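Trehalose-6-phosphate phosphatase (Candida albicans, PDB 5DXF) belongs by its N-terminal part to glycosyltransferase family 20 and folds there as a GT-B protein built of two Rossmann-like domains. Local coordinates at residues 34-39 with 84-89; 333-338 with 420-425; 368-373 with 407-412. All coordinates share one frame; numbering follows the deposited sequence.

Interaction 1: 34-39 with 84-89; sequences LNVMTS and HLIAWT
Strands 34-37 and 84-88 run parallel, their short axes 4.8 Å apart at closest approach and inclined by 15°, and three backbone hydrogen bonds join them. N35 serves in both directions: its N donates to H84 O at 3.1 Å, and its O accepts from I86 N at 3.0 Å. M37 N then donates to I86 O at 2.9 Å. Each donor lies nearly along the axis of its carbonyl, and the I86 bond is almost straight, with 178° at the hydrogen.

One face of the pair carries L34, V36, H84 and I86. L34 lies alongside H84, its CD2 3.7 Å from H84 CB, while the imidazole leads away and meets the ring of H136 nearly at right angles. V36 and I86 point the same way; V36 CG1 and I86 CG2, both anti to their own backbone N, touch at 3.5 Å. On the face of N35 and L85, the leucine has CG anti to N (chi1 -173°) and brings CD1 over toward strand 34-37, 3.9 Å from N35 CB. The amide oxygen OD1 of N35 is hydrogen-bonded to H204 NE2. At the corner, T38 O lies at the edge of the W88 ring and in its plane, 3.8 Å from W88 CE3.

Helix 66-76 packs against N35, M37 and L85, whereas Y187 and I191 of helix 173-194 reach V36 and I86. Strand 34-37, helix 66-76 and strand 84-88 form a beta-alpha-beta crossover, with helix 173-194 covering the other face, as in the Rossmann-like N-terminal domain of a GT-B protein.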
ATOM      1  N   LEU A  34       6.361 -19.959   0.664  1.00 85.06           N
ATOM      2  CA  LEU A  34       5.757 -19.530  -0.582  1.00 93.35           C
ATOM      3  C   LEU A  34       4.999 -18.231  -0.391  1.00 88.63           C
ATOM      4  O   LEU A  34       4.096 -18.145   0.429  1.00 84.18           O
ATOM      5  CB  LEU A  34       4.820 -20.607  -1.107  1.00 87.47           C
ATOM      6  CG  LEU A  34       5.344 -22.032  -1.009  1.00 80.59           C
ATOM      7  CD1 LEU A  34       4.588 -22.917  -1.976  1.00 80.89           C
ATOM      8  CD2 LEU A  34       6.833 -22.071  -1.310  1.00 89.83           C
ATOM      9  N   ASN A  35       5.351 -17.228  -1.182  1.00 87.54           N
ATOM     10  CA  ASN A  35       4.708 -15.936  -1.095  1.00 76.85           C
ATOM     11  C   ASN A  35       3.839 -15.822  -2.296  1.00 82.49           C
ATOM     12  O   ASN A  35       4.297 -16.044  -3.401  1.00 88.57           O
ATOM     13  CB  ASN A  35       5.734 -14.822  -1.123  1.00 82.45           C
ATOM     14  CG  ASN A  35       5.505 -13.803  -0.042  1.00 79.53           C
ATOM     15  OD1 ASN A  35       4.764 -14.045   0.897  1.00 80.82           O
ATOM     16  ND2 ASN A  35       6.147 -12.660  -0.164  1.00 74.20           N
ATOM     17  N   VAL A  36       2.575 -15.503  -2.078  1.00 80.33           N
ATOM     18  CA  VAL A  36       1.610 -15.484  -3.160  1.00 80.15           C
ATOM     19  C   VAL A  36       1.047 -14.088  -3.334  1.00 76.15           C
ATOM     20  O   VAL A  36       0.650 -13.455  -2.375  1.00 77.25           O
ATOM     21  CB  VAL A  36       0.468 -16.484  -2.926  1.00 86.76           C
ATOM     22  CG1 VAL A  36      -0.102 -16.931  -4.259  1.00 94.13           C
ATOM     23  CG2 VAL A  36       0.945 -17.686  -2.129  1.00 78.80           C
ATOM     24  N   MET A  37       1.022 -13.616  -4.570  1.00 75.76           N
ATOM     25  CA  MET A  37       0.729 -12.226  -4.855  1.00 73.62           C
ATOM     26  C   MET A  37      -0.226 -12.023  -6.019  1.00 77.18           C
ATOM     27  O   MET A  37      -0.432 -12.922  -6.823  1.00 79.82           O
ATOM     28  CB  MET A  37       2.028 -11.494  -5.152  1.00 20.00           C
ATOM     29  CG  MET A  37       2.461 -10.537  -4.069  1.00 20.00           C
ATOM     30  SD  MET A  37       4.211 -10.206  -4.207  1.00 20.00           S
ATOM     31  CE  MET A  37       4.686 -10.345  -2.495  1.00 20.00           C
ATOM     32  N   THR A  38      -0.817 -10.837  -6.095  1.00 72.62           N
ATOM     33  CA  THR A  38      -1.656 -10.486  -7.232  1.00 80.69           C
ATOM     34  C   THR A  38      -0.851 -10.472  -8.515  1.00 76.05           C
ATOM     35  O   THR A  38      -1.288 -10.981  -9.531  1.00 78.98           O
ATOM     36  CB  THR A  38      -2.271  -9.087  -7.069  1.00 74.09           C
ATOM     37  OG1 THR A  38      -3.100  -9.047  -5.906  1.00 73.28           O
ATOM     38  CG2 THR A  38      -3.103  -8.734  -8.270  1.00 66.99           C
ATOM     39  N   SER A  39       0.310  -9.855  -8.487  1.00 76.81           N
ATOM     40  CA  SER A  39       1.082  -9.747  -9.703  1.00 84.41           C
ATOM     41  C   SER A  39       2.559  -9.847  -9.422  1.00 90.52           C
ATOM     42  O   SER A  39       3.010  -9.526  -8.330  1.00 85.59           O
ATOM     43  CB  SER A  39       0.767  -8.431 -10.408  1.00 85.88           C
ATOM     44  OG  SER A  39       1.493  -7.364  -9.836  1.00 89.53           O
ATOM     45  N   HIS A  84       9.779 -19.171  -2.687  1.00102.05           N
ATOM     46  CA  HIS A  84       9.282 -19.400  -4.026  1.00 98.77           C
ATOM     47  C   HIS A  84       8.149 -18.419  -4.196  1.00 96.25           C
ATOM     48  O   HIS A  84       7.413 -18.171  -3.256  1.00101.56           O
ATOM     49  CB  HIS A  84       8.768 -20.827  -4.166  1.00 99.19           C
ATOM     50  CG  HIS A  84       9.852 -21.849  -4.310  1.00104.06           C
ATOM     51  ND1 HIS A  84      10.639 -22.254  -3.255  1.00107.61           N
ATOM     52  CD2 HIS A  84      10.277 -22.550  -5.386  1.00100.38           C
ATOM     53  CE1 HIS A  84      11.501 -23.159  -3.675  1.00101.07           C
ATOM     54  NE2 HIS A  84      11.304 -23.356  -4.964  1.00100.36           N
ATOM     55  N   LEU A  85       8.027 -17.826  -5.374  1.00 95.84           N
ATOM     56  CA  LEU A  85       7.043 -16.778  -5.588  1.00 93.56           C
ATOM     57  C   LEU A  85       5.966 -17.198  -6.571  1.00 94.38           C
ATOM     58  O   LEU A  85       6.256 -17.631  -7.678  1.00 95.43           O
ATOM     59  CB  LEU A  85       7.735 -15.509  -6.084  1.00 94.95           C
ATOM     60  CG  LEU A  85       6.870 -14.262  -6.207  1.00 83.73           C
ATOM     61  CD1 LEU A  85       5.971 -14.140  -4.995  1.00 77.73           C
ATOM     62  CD2 LEU A  85       7.736 -13.030  -6.359  1.00 75.21           C
ATOM     63  N   ILE A  86       4.719 -17.069  -6.137  1.00 93.36           N
ATOM     64  CA  ILE A  86       3.569 -17.435  -6.943  1.00 93.46           C
ATOM     65  C   ILE A  86       2.739 -16.206  -7.281  1.00 89.45           C
ATOM     66  O   ILE A  86       2.207 -15.562  -6.396  1.00 85.07           O
ATOM     67  CB  ILE A  86       2.686 -18.412  -6.156  1.00 94.12           C
ATOM     68  CG1 ILE A  86       3.441 -19.712  -5.902  1.00 95.95           C
ATOM     69  CG2 ILE A  86       1.386 -18.685  -6.885  1.00101.41           C
ATOM     70  CD1 ILE A  86       2.640 -20.742  -5.142  1.00 91.26           C
ATOM     71  N   ALA A  87       2.607 -15.909  -8.567  1.00 90.98           N
ATOM     72  CA  ALA A  87       1.888 -14.726  -9.018  1.00 86.51           C
ATOM     73  C   ALA A  87       1.512 -14.763 -10.499  1.00 86.63           C
ATOM     74  O   ALA A  87       1.926 -15.640 -11.236  1.00 89.38           O
ATOM     75  CB  ALA A  87       2.672 -13.472  -8.691  1.00 82.69           C
ATOM     76  N   TRP A  88       0.716 -13.796 -10.922  1.00 91.72           N
ATOM     77  CA  TRP A  88       0.298 -13.672 -12.314  1.00 96.34           C
ATOM     78  C   TRP A  88       0.802 -12.342 -12.821  1.00 91.45           C
ATOM     79  O   TRP A  88       1.172 -11.485 -12.032  1.00 89.45           O
ATOM     80  CB  TRP A  88      -1.226 -13.706 -12.418  1.00 93.36           C
ATOM     81  CG  TRP A  88      -1.786 -13.159 -13.709  1.00 89.71           C
ATOM     82  CD1 TRP A  88      -1.819 -13.786 -14.904  1.00 90.95           C
ATOM     83  CD2 TRP A  88      -2.409 -11.884 -13.907  1.00 86.49           C
ATOM     84  NE1 TRP A  88      -2.412 -12.986 -15.842  1.00 88.96           N
ATOM     85  CE2 TRP A  88      -2.783 -11.811 -15.252  1.00 85.05           C
ATOM     86  CE3 TRP A  88      -2.679 -10.796 -13.079  1.00 82.26           C
ATOM     87  CZ2 TRP A  88      -3.410 -10.701 -15.787  1.00 79.35           C
ATOM     88  CZ3 TRP A  88      -3.299  -9.701 -13.613  1.00 72.42           C
ATOM     89  CH2 TRP A  88      -3.659  -9.660 -14.949  1.00 71.49           C
ATOM     90  N   THR A  89       0.856 -12.199 -14.137  1.00 89.75           N
ATOM     91  CA  THR A  89       1.150 -10.924 -14.765  1.00 94.73           C
ATOM     92  C   THR A  89       0.278 -10.670 -15.994  1.00 95.21           C
ATOM     93  O   THR A  89       0.315 -11.463 -16.932  1.00 89.90           O
ATOM     94  CB  THR A  89       2.585 -10.949 -15.247  1.00 20.00           C
ATOM     95  OG1 THR A  89       2.676 -11.868 -16.342  1.00 20.00           O
ATOM     96  CG2 THR A  89       3.474 -11.428 -14.131  1.00 20.00           C
TER

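Interaction 2: 333-338 with 420-425; sequences LIVGRD and ALLRVA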
ATOM      1  N   LEU A 333       8.742  23.971   0.588  1.00 51.74           N
ATOM      2  CA  LEU A 333       8.283  22.892  -0.285  1.00 42.23           C
ATOM      3  C   LEU A 333       7.425  21.844   0.423  1.00 53.16           C
ATOM      4  O   LEU A 333       7.860  21.219   1.392  1.00 51.88           O
ATOM      5  CB  LEU A 333       9.484  22.207  -0.941  1.00 47.46           C
ATOM      6  CG  LEU A 333       9.841  22.623  -2.372  1.00 57.87           C
ATOM      7  CD1 LEU A 333       9.451  24.070  -2.653  1.00 50.41           C
ATOM      8  CD2 LEU A 333      11.321  22.390  -2.649  1.00 56.30           C
ATOM      9  N   ILE A 334       6.207  21.658  -0.077  1.00 44.91           N
ATOM     10  CA  ILE A 334       5.348  20.567   0.366  1.00 38.93           C
ATOM     11  C   ILE A 334       5.390  19.474  -0.697  1.00 41.15           C
ATOM     12  O   ILE A 334       5.080  19.727  -1.863  1.00 44.55           O
ATOM     13  CB  ILE A 334       3.893  21.030   0.599  1.00 43.12           C
ATOM     14  CG1 ILE A 334       3.872  22.369   1.338  1.00 44.82           C
ATOM     15  CG2 ILE A 334       3.108  19.976   1.366  1.00 46.92           C
ATOM     16  CD1 ILE A 334       2.485  22.824   1.748  1.00 36.85           C
ATOM     17  N   VAL A 335       5.787  18.268  -0.297  1.00 35.01           N
ATOM     18  CA  VAL A 335       5.967  17.172  -1.243  1.00 34.30           C
ATOM     19  C   VAL A 335       5.164  15.935  -0.856  1.00 45.16           C
ATOM     20  O   VAL A 335       5.230  15.469   0.285  1.00 51.77           O
ATOM     21  CB  VAL A 335       7.455  16.780  -1.363  1.00 42.90           C
ATOM     22  CG1 VAL A 335       7.624  15.600  -2.314  1.00 28.92           C
ATOM     23  CG2 VAL A 335       8.273  17.968  -1.832  1.00 40.01           C
ATOM     24  N   GLY A 336       4.408  15.409  -1.816  1.00 49.77           N
ATOM     25  CA  GLY A 336       3.642  14.195  -1.608  1.00 42.36           C
ATOM     26  C   GLY A 336       3.576  13.345  -2.862  1.00 39.86           C
ATOM     27  O   GLY A 336       3.684  13.859  -3.978  1.00 43.21           O
ATOM     28  N   ARG A 337       3.418  12.037  -2.679  1.00 37.74           N
ATOM     29  CA  ARG A 337       3.191  11.127  -3.796  1.00 45.01           C
ATOM     30  C   ARG A 337       2.026  10.196  -3.495  1.00 53.94           C
ATOM     31  O   ARG A 337       2.094   9.378  -2.575  1.00 46.92           O
ATOM     32  CB  ARG A 337       4.439  10.299  -4.114  1.00 46.23           C
ATOM     33  CG  ARG A 337       4.264   9.431  -5.358  1.00 44.24           C
ATOM     34  CD  ARG A 337       5.517   8.644  -5.720  1.00 57.33           C
ATOM     35  NE  ARG A 337       5.782   7.548  -4.791  1.00 69.43           N
ATOM     36  CZ  ARG A 337       6.702   6.607  -4.987  1.00 74.34           C
ATOM     37  NH1 ARG A 337       7.448   6.622  -6.083  1.00 61.21           N
ATOM     38  NH2 ARG A 337       6.875   5.649  -4.087  1.00 67.90           N
ATOM     39  N   ASP A 338       0.961  10.321  -4.276  1.00 54.67           N
ATOM     40  CA  ASP A 338      -0.219   9.493  -4.078  1.00 53.79           C
ATOM     41  C   ASP A 338      -0.809   9.075  -5.415  1.00 51.02           C
ATOM     42  O   ASP A 338      -0.648   9.771  -6.413  1.00 50.23           O
ATOM     43  CB  ASP A 338      -1.272  10.240  -3.253  1.00 51.26           C
ATOM     44  CG  ASP A 338      -0.745  10.698  -1.909  1.00 59.72           C
ATOM     45  OD1 ASP A 338      -0.777   9.895  -0.954  1.00 71.27           O
ATOM     46  OD2 ASP A 338      -0.299  11.860  -1.808  1.00 54.04           O
ATOM     47  N   ALA A 420      15.111  12.278  -3.455  1.00 40.06           N
ATOM     48  CA  ALA A 420      15.515  13.679  -3.460  1.00 47.77           C
ATOM     49  C   ALA A 420      14.346  14.526  -3.005  1.00 48.13           C
ATOM     50  O   ALA A 420      14.445  15.240  -2.015  1.00 53.41           O
ATOM     51  CB  ALA A 420      15.967  14.115  -4.837  1.00 46.67           C
ATOM     52  N   LEU A 421      13.240  14.426  -3.739  1.00 46.68           N
ATOM     53  CA  LEU A 421      12.010  15.154  -3.425  1.00 49.59           C
ATOM     54  C   LEU A 421      11.619  15.061  -1.946  1.00 38.09           C
ATOM     55  O   LEU A 421      11.282  16.073  -1.324  1.00 39.72           O
ATOM     56  CB  LEU A 421      10.860  14.652  -4.309  1.00 44.13           C
ATOM     57  CG  LEU A 421      10.853  15.129  -5.769  1.00 43.38           C
ATOM     58  CD1 LEU A 421       9.873  14.320  -6.606  1.00 39.39           C
ATOM     59  CD2 LEU A 421      10.529  16.612  -5.844  1.00 35.58           C
ATOM     60  N   LEU A 422      11.673  13.859  -1.383  1.00 40.10           N
ATOM     61  CA  LEU A 422      11.353  13.690   0.031  1.00 41.40           C
ATOM     62  C   LEU A 422      12.354  14.413   0.930  1.00 52.23           C
ATOM     63  O   LEU A 422      11.963  15.046   1.911  1.00 48.37           O
ATOM     64  CB  LEU A 422      11.295  12.207   0.400  1.00 35.44           C
ATOM     65  CG  LEU A 422      10.139  11.418  -0.218  1.00 54.09           C
ATOM     66  CD1 LEU A 422      10.132   9.985   0.291  1.00 46.85           C
ATOM     67  CD2 LEU A 422       8.804  12.097   0.061  1.00 42.18           C
ATOM     68  N   ARG A 423      13.639  14.331   0.596  1.00 53.12           N
ATOM     69  CA  ARG A 423      14.671  14.980   1.403  1.00 53.25           C
ATOM     70  C   ARG A 423      14.597  16.513   1.363  1.00 50.90           C
ATOM     71  O   ARG A 423      14.756  17.162   2.395  1.00 60.33           O
ATOM     72  CB  ARG A 423      16.063  14.514   0.964  1.00 54.09           C
ATOM     73  CG  ARG A 423      16.539  13.239   1.651  1.00 56.02           C
ATOM     74  CD  ARG A 423      17.983  12.924   1.297  1.00 58.79           C
ATOM     75  NE  ARG A 423      18.887  13.993   1.709  1.00 75.91           N
ATOM     76  CZ  ARG A 423      20.153  14.100   1.320  1.00 58.85           C
ATOM     77  NH1 ARG A 423      20.677  13.199   0.498  1.00 59.79           N
ATOM     78  NH2 ARG A 423      20.895  15.111   1.748  1.00 55.80           N
ATOM     79  N   VAL A 424      14.352  17.094   0.190  1.00 47.25           N
ATOM     80  CA  VAL A 424      14.298  18.554   0.078  1.00 51.00           C
ATOM     81  C   VAL A 424      13.014  19.104   0.704  1.00 49.98           C
ATOM     82  O   VAL A 424      12.903  20.301   0.971  1.00 37.44           O
ATOM     83  CB  VAL A 424      14.380  19.030  -1.400  1.00 62.32           C
ATOM     84  CG1 VAL A 424      14.662  20.535  -1.484  1.00 71.11           C
ATOM     85  CG2 VAL A 424      15.450  18.259  -2.163  1.00 63.28           C
ATOM     86  N   ALA A 425      12.048  18.226   0.948  1.00 41.35           N
ATOM     87  CA  ALA A 425      10.747  18.647   1.459  1.00 47.09           C
ATOM     88  C   ALA A 425      10.829  19.358   2.810  1.00 56.99           C
ATOM     89  O   ALA A 425      11.503  18.893   3.732  1.00 55.39           O
ATOM     90  CB  ALA A 425       9.823  17.454   1.563  1.00 47.02           C
TER
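OD2 of D338 is gripped twice, by a salt bridge from K349 NZ and a hydrogen bond with Q371 NE2, and neither grip comes from residues 420-425. The contact with that helix end is made further back along the strand, at L333 and V335, and has no hydrogen bond across it. The short axes of strand 333-338 and helix 420-424 approach to 8.1 Å, and their N-to-C directions differ by 144°, so the helix runs obliquely back across the sheet face.

V335 carries most of the contact. Its CB points toward the helix and splits the work between two methyls. CG1, anti to the backbone N (chi1 178°), meets L421 CB at 3.9 Å, the two side chains crossing at about a right angle. CG2, beside the backbone N, reaches A425 CB at 3.8 Å and also lies 3.6 Å from L421 O, a carbonyl that receives a weak bond from A425 N in the last turn of the helix. L422 enters by its tip, with CD2 4.4 Å from V335 CG1. At the start of the strand, L333 lies alongside V424, and CD2 of the leucine is 4.0 Å from CG1 of the valine.

Helix 415-424, flanked by helices 317-327 and 439-447, packs on the parallel sheet of strands 332-339, 367-374 and 406-409, the alpha/beta packing of the second Rossmann-like domain of a GT-B protein. Across to residues 420-425, methyl groups of L333 and V335 meet mainly aliphatic carbons, which points to shape and burial; directional bonds begin with D426, bound like L427 to the strand backbone, while the charged D338 and R423 find their partners, K349 and E318, outside the contact.

Interaction 3: 368-373 with 407-412; sequences VLIQVS and LHYQMR
Strand 367-374, helix 381-398 and strand 406-409 form a beta-alpha-beta unit, and segments 368-373 and 407-412 are its paired strands, with the loop that follows the second. The tight part is the parallel pairing, where the short axes come within 4.7 Å at an angle of 15°. Four backbone hydrogen bonds alternate in direction: L407 N to L369 O, Q371 N to L407 O at 2.7 Å, Y409 N to Q371 O at 2.9 Å, and S373 N to Y409 O.

L407 packs alongside I370 on one face, and its CD1 also reaches V368 CG1 at 4.0 Å, so one methyl sits between two residues. CG2 of I370 meets the Y409 ring at its edge, in plane, 3.9 Å from CE2. On the opposite face stand Q371 and H408. Q371 bends at chi2 (69°), which leads its amide away from strand 406-409 toward K349 and D338, both hydrogen-bonded to it. H408, CG anti to the backbone N, slants forward and across toward S373, while V387 and I391 of helix 381-398 touch it.

Past Y409 the packing loosens. Q410 and M411 are exposed and graze the other strand, and the poorly ordered R412 takes no part. Q410 still lays CG over one face of the H408 ring, 3.5 Å above its plane and offset toward the rim. H408 NE2 and S373 OG are hydrogen-bonded at the edge of the ring, and either atom could be the donor.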
ATOM      1  N   VAL A 368       5.313  26.242  -2.237  1.00 46.09           N
ATOM      2  CA  VAL A 368       5.078  25.444  -3.433  1.00 48.79           C
ATOM      3  C   VAL A 368       4.685  24.018  -3.065  1.00 42.54           C
ATOM      4  O   VAL A 368       5.398  23.338  -2.327  1.00 45.66           O
ATOM      5  CB  VAL A 368       6.318  25.409  -4.343  1.00 50.47           C
ATOM      6  CG1 VAL A 368       6.098  24.446  -5.500  1.00 42.40           C
ATOM      7  CG2 VAL A 368       6.637  26.807  -4.855  1.00 48.06           C
ATOM      8  N   LEU A 369       3.538  23.576  -3.575  1.00 48.87           N
ATOM      9  CA  LEU A 369       3.073  22.211  -3.358  1.00 39.90           C
ATOM     10  C   LEU A 369       3.452  21.336  -4.549  1.00 41.95           C
ATOM     11  O   LEU A 369       3.008  21.580  -5.671  1.00 38.66           O
ATOM     12  CB  LEU A 369       1.555  22.184  -3.131  1.00 49.73           C
ATOM     13  CG  LEU A 369       0.881  20.854  -2.770  1.00 40.21           C
ATOM     14  CD1 LEU A 369      -0.299  21.084  -1.838  1.00 46.21           C
ATOM     15  CD2 LEU A 369       0.415  20.119  -4.016  1.00 43.93           C
ATOM     16  N   ILE A 370       4.277  20.323  -4.305  1.00 41.89           N
ATOM     17  CA  ILE A 370       4.665  19.388  -5.355  1.00 39.15           C
ATOM     18  C   ILE A 370       3.948  18.056  -5.176  1.00 40.10           C
ATOM     19  O   ILE A 370       4.156  17.356  -4.183  1.00 47.24           O
ATOM     20  CB  ILE A 370       6.189  19.151  -5.375  1.00 48.91           C
ATOM     21  CG1 ILE A 370       6.917  20.451  -5.719  1.00 50.56           C
ATOM     22  CG2 ILE A 370       6.548  18.057  -6.374  1.00 41.47           C
ATOM     23  CD1 ILE A 370       8.399  20.417  -5.439  1.00 62.62           C
ATOM     24  N   GLN A 371       3.095  17.720  -6.140  1.00 43.01           N
ATOM     25  CA  GLN A 371       2.358  16.462  -6.113  1.00 41.83           C
ATOM     26  C   GLN A 371       2.721  15.592  -7.311  1.00 39.00           C
ATOM     27  O   GLN A 371       2.532  15.995  -8.459  1.00 42.39           O
ATOM     28  CB  GLN A 371       0.847  16.720  -6.092  1.00 42.11           C
ATOM     29  CG  GLN A 371       0.006  15.467  -5.893  1.00 36.71           C
ATOM     30  CD  GLN A 371       0.158  14.880  -4.505  1.00 46.57           C
ATOM     31  OE1 GLN A 371       0.370  15.604  -3.532  1.00 48.32           O
ATOM     32  NE2 GLN A 371       0.056  13.560  -4.405  1.00 43.98           N
ATOM     33  N   VAL A 372       3.261  14.409  -7.037  1.00 35.66           N
ATOM     34  CA  VAL A 372       3.486  13.415  -8.078  1.00 41.45           C
ATOM     35  C   VAL A 372       2.445  12.311  -7.924  1.00 45.32           C
ATOM     36  O   VAL A 372       2.315  11.708  -6.858  1.00 50.71           O
ATOM     37  CB  VAL A 372       4.913  12.831  -8.023  1.00 43.01           C
ATOM     38  CG1 VAL A 372       5.378  12.703  -6.584  1.00 53.24           C
ATOM     39  CG2 VAL A 372       4.968  11.484  -8.732  1.00 44.01           C
ATOM     40  N   SER A 373       1.694  12.059  -8.991  1.00 45.47           N
ATOM     41  CA  SER A 373       0.558  11.151  -8.918  1.00 46.46           C
ATOM     42  C   SER A 373       0.702   9.933  -9.821  1.00 48.26           C
ATOM     43  O   SER A 373       1.390   9.972 -10.841  1.00 46.11           O
ATOM     44  CB  SER A 373      -0.734  11.898  -9.258  1.00 40.76           C
ATOM     45  OG  SER A 373      -0.571  12.688 -10.422  1.00 50.10           O
ATOM     46  N   LEU A 407       2.598  22.083  -8.314  1.00 32.91           N
ATOM     47  CA  LEU A 407       3.239  21.367  -9.406  1.00 33.04           C
ATOM     48  C   LEU A 407       2.743  19.928  -9.427  1.00 36.05           C
ATOM     49  O   LEU A 407       2.877  19.202  -8.438  1.00 41.66           O
ATOM     50  CB  LEU A 407       4.762  21.418  -9.272  1.00 36.86           C
ATOM     51  CG  LEU A 407       5.373  22.807  -9.482  1.00 52.88           C
ATOM     52  CD1 LEU A 407       6.839  22.849  -9.076  1.00 47.38           C
ATOM     53  CD2 LEU A 407       5.197  23.258 -10.925  1.00 38.33           C
ATOM     54  N   HIS A 408       2.162  19.525 -10.554  1.00 34.34           N
ATOM     55  CA  HIS A 408       1.569  18.198 -10.681  1.00 40.51           C
ATOM     56  C   HIS A 408       2.275  17.359 -11.743  1.00 33.72           C
ATOM     57  O   HIS A 408       2.187  17.646 -12.938  1.00 48.65           O
ATOM     58  CB  HIS A 408       0.080  18.308 -11.012  1.00 34.97           C
ATOM     59  CG  HIS A 408      -0.665  17.017 -10.883  1.00 47.14           C
ATOM     60  ND1 HIS A 408      -1.967  16.866 -11.308  1.00 37.39           N
ATOM     61  CD2 HIS A 408      -0.298  15.819 -10.370  1.00 44.35           C
ATOM     62  CE1 HIS A 408      -2.368  15.631 -11.065  1.00 40.83           C
ATOM     63  NE2 HIS A 408      -1.372  14.974 -10.496  1.00 43.58           N
ATOM     64  N   TYR A 409       2.960  16.313 -11.295  1.00 34.85           N
ATOM     65  CA  TYR A 409       3.644  15.397 -12.196  1.00 35.99           C
ATOM     66  C   TYR A 409       2.912  14.063 -12.233  1.00 35.85           C
ATOM     67  O   TYR A 409       2.780  13.398 -11.207  1.00 36.20           O
ATOM     68  CB  TYR A 409       5.098  15.194 -11.761  1.00 47.60           C
ATOM     69  CG  TYR A 409       5.891  16.474 -11.640  1.00 38.38           C
ATOM     70  CD1 TYR A 409       6.487  17.055 -12.752  1.00 42.09           C
ATOM     71  CD2 TYR A 409       6.050  17.097 -10.412  1.00 41.76           C
ATOM     72  CE1 TYR A 409       7.213  18.227 -12.641  1.00 51.06           C
ATOM     73  CE2 TYR A 409       6.773  18.265 -10.291  1.00 38.71           C
ATOM     74  CZ  TYR A 409       7.353  18.827 -11.406  1.00 37.32           C
ATOM     75  OH  TYR A 409       8.074  19.992 -11.286  1.00 45.85           O
ATOM     76  N   GLN A 410       2.436  13.679 -13.413  1.00 54.40           N
ATOM     77  CA  GLN A 410       1.737  12.410 -13.580  1.00 43.59           C
ATOM     78  C   GLN A 410       2.625  11.389 -14.281  1.00 40.85           C
ATOM     79  O   GLN A 410       2.224  10.242 -14.486  1.00 53.59           O
ATOM     80  CB  GLN A 410       0.432  12.617 -14.357  1.00 36.91           C
ATOM     81  CG  GLN A 410      -0.627  13.380 -13.573  1.00 47.50           C
ATOM     82  CD  GLN A 410      -1.803  13.820 -14.423  1.00 52.84           C
ATOM     83  OE1 GLN A 410      -1.971  15.008 -14.697  1.00 65.79           O
ATOM     84  NE2 GLN A 410      -2.633  12.868 -14.830  1.00 49.10           N
ATOM     85  N   MET A 411       3.816  11.801 -14.661  1.00 47.91           N
ATOM     86  CA  MET A 411       4.796  10.882 -15.214  1.00 58.32           C
ATOM     87  C   MET A 411       5.450  10.055 -14.123  1.00 57.54           C
ATOM     88  O   MET A 411       5.429  10.431 -12.964  1.00 64.24           O
ATOM     89  CB  MET A 411       5.848  11.633 -16.023  1.00 20.00           C
ATOM     90  CG  MET A 411       6.981  12.206 -15.204  1.00 20.00           C
ATOM     91  SD  MET A 411       6.644  13.869 -14.657  1.00 20.00           S
ATOM     92  CE  MET A 411       5.900  14.581 -16.106  1.00 20.00           C
ATOM     93  N   ARG A 412       6.028   8.924 -14.494  1.00 48.50           N
ATOM     94  CA  ARG A 412       6.793   8.133 -13.544  1.00 55.40           C
ATOM     95  C   ARG A 412       8.120   8.825 -13.277  1.00 62.95           C
ATOM     96  O   ARG A 412       8.832   9.203 -14.210  1.00 55.76           O
ATOM     97  CB  ARG A 412       7.024   6.714 -14.065  1.00 63.95           C
ATOM     98  CG  ARG A 412       5.749   5.907 -14.248  1.00 86.45           C
ATOM     99  CD  ARG A 412       6.055   4.521 -14.795  1.00 88.29           C
ATOM    100  NE  ARG A 412       4.845   3.728 -14.995  1.00 98.10           N
ATOM    101  CZ  ARG A 412       4.832   2.517 -15.544  1.00109.50           C
ATOM    102  NH1 ARG A 412       5.964   1.961 -15.953  1.00101.89           N
ATOM    103  NH2 ARG A 412       3.685   1.865 -15.689  1.00100.67           N
TER

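Interactions 1 and 3 share parallel strand pairing within a beta-alpha-beta unit, to which interaction 3 adds a serine-histidine side-chain bond, but they lie in different sheets, the centres of the two contacts about 31 Å apart. Interaction 1 lies in the interior of its sheet and is buried, whereas interaction 3 involves an outermost strand and opens toward solvent at its C-terminal end. Interaction 2 is buried too, yet joins helix to strand by apolar contact alone. It and interaction 3 share a sheet: strands 332-339 and 367-374 are neighbours, I334 N and O pairing with V368 O and I370 N. Strand 406-409 is followed in the chain by helix 415-424, and D338 OD2 is hydrogen-bonded to Q371 NE2.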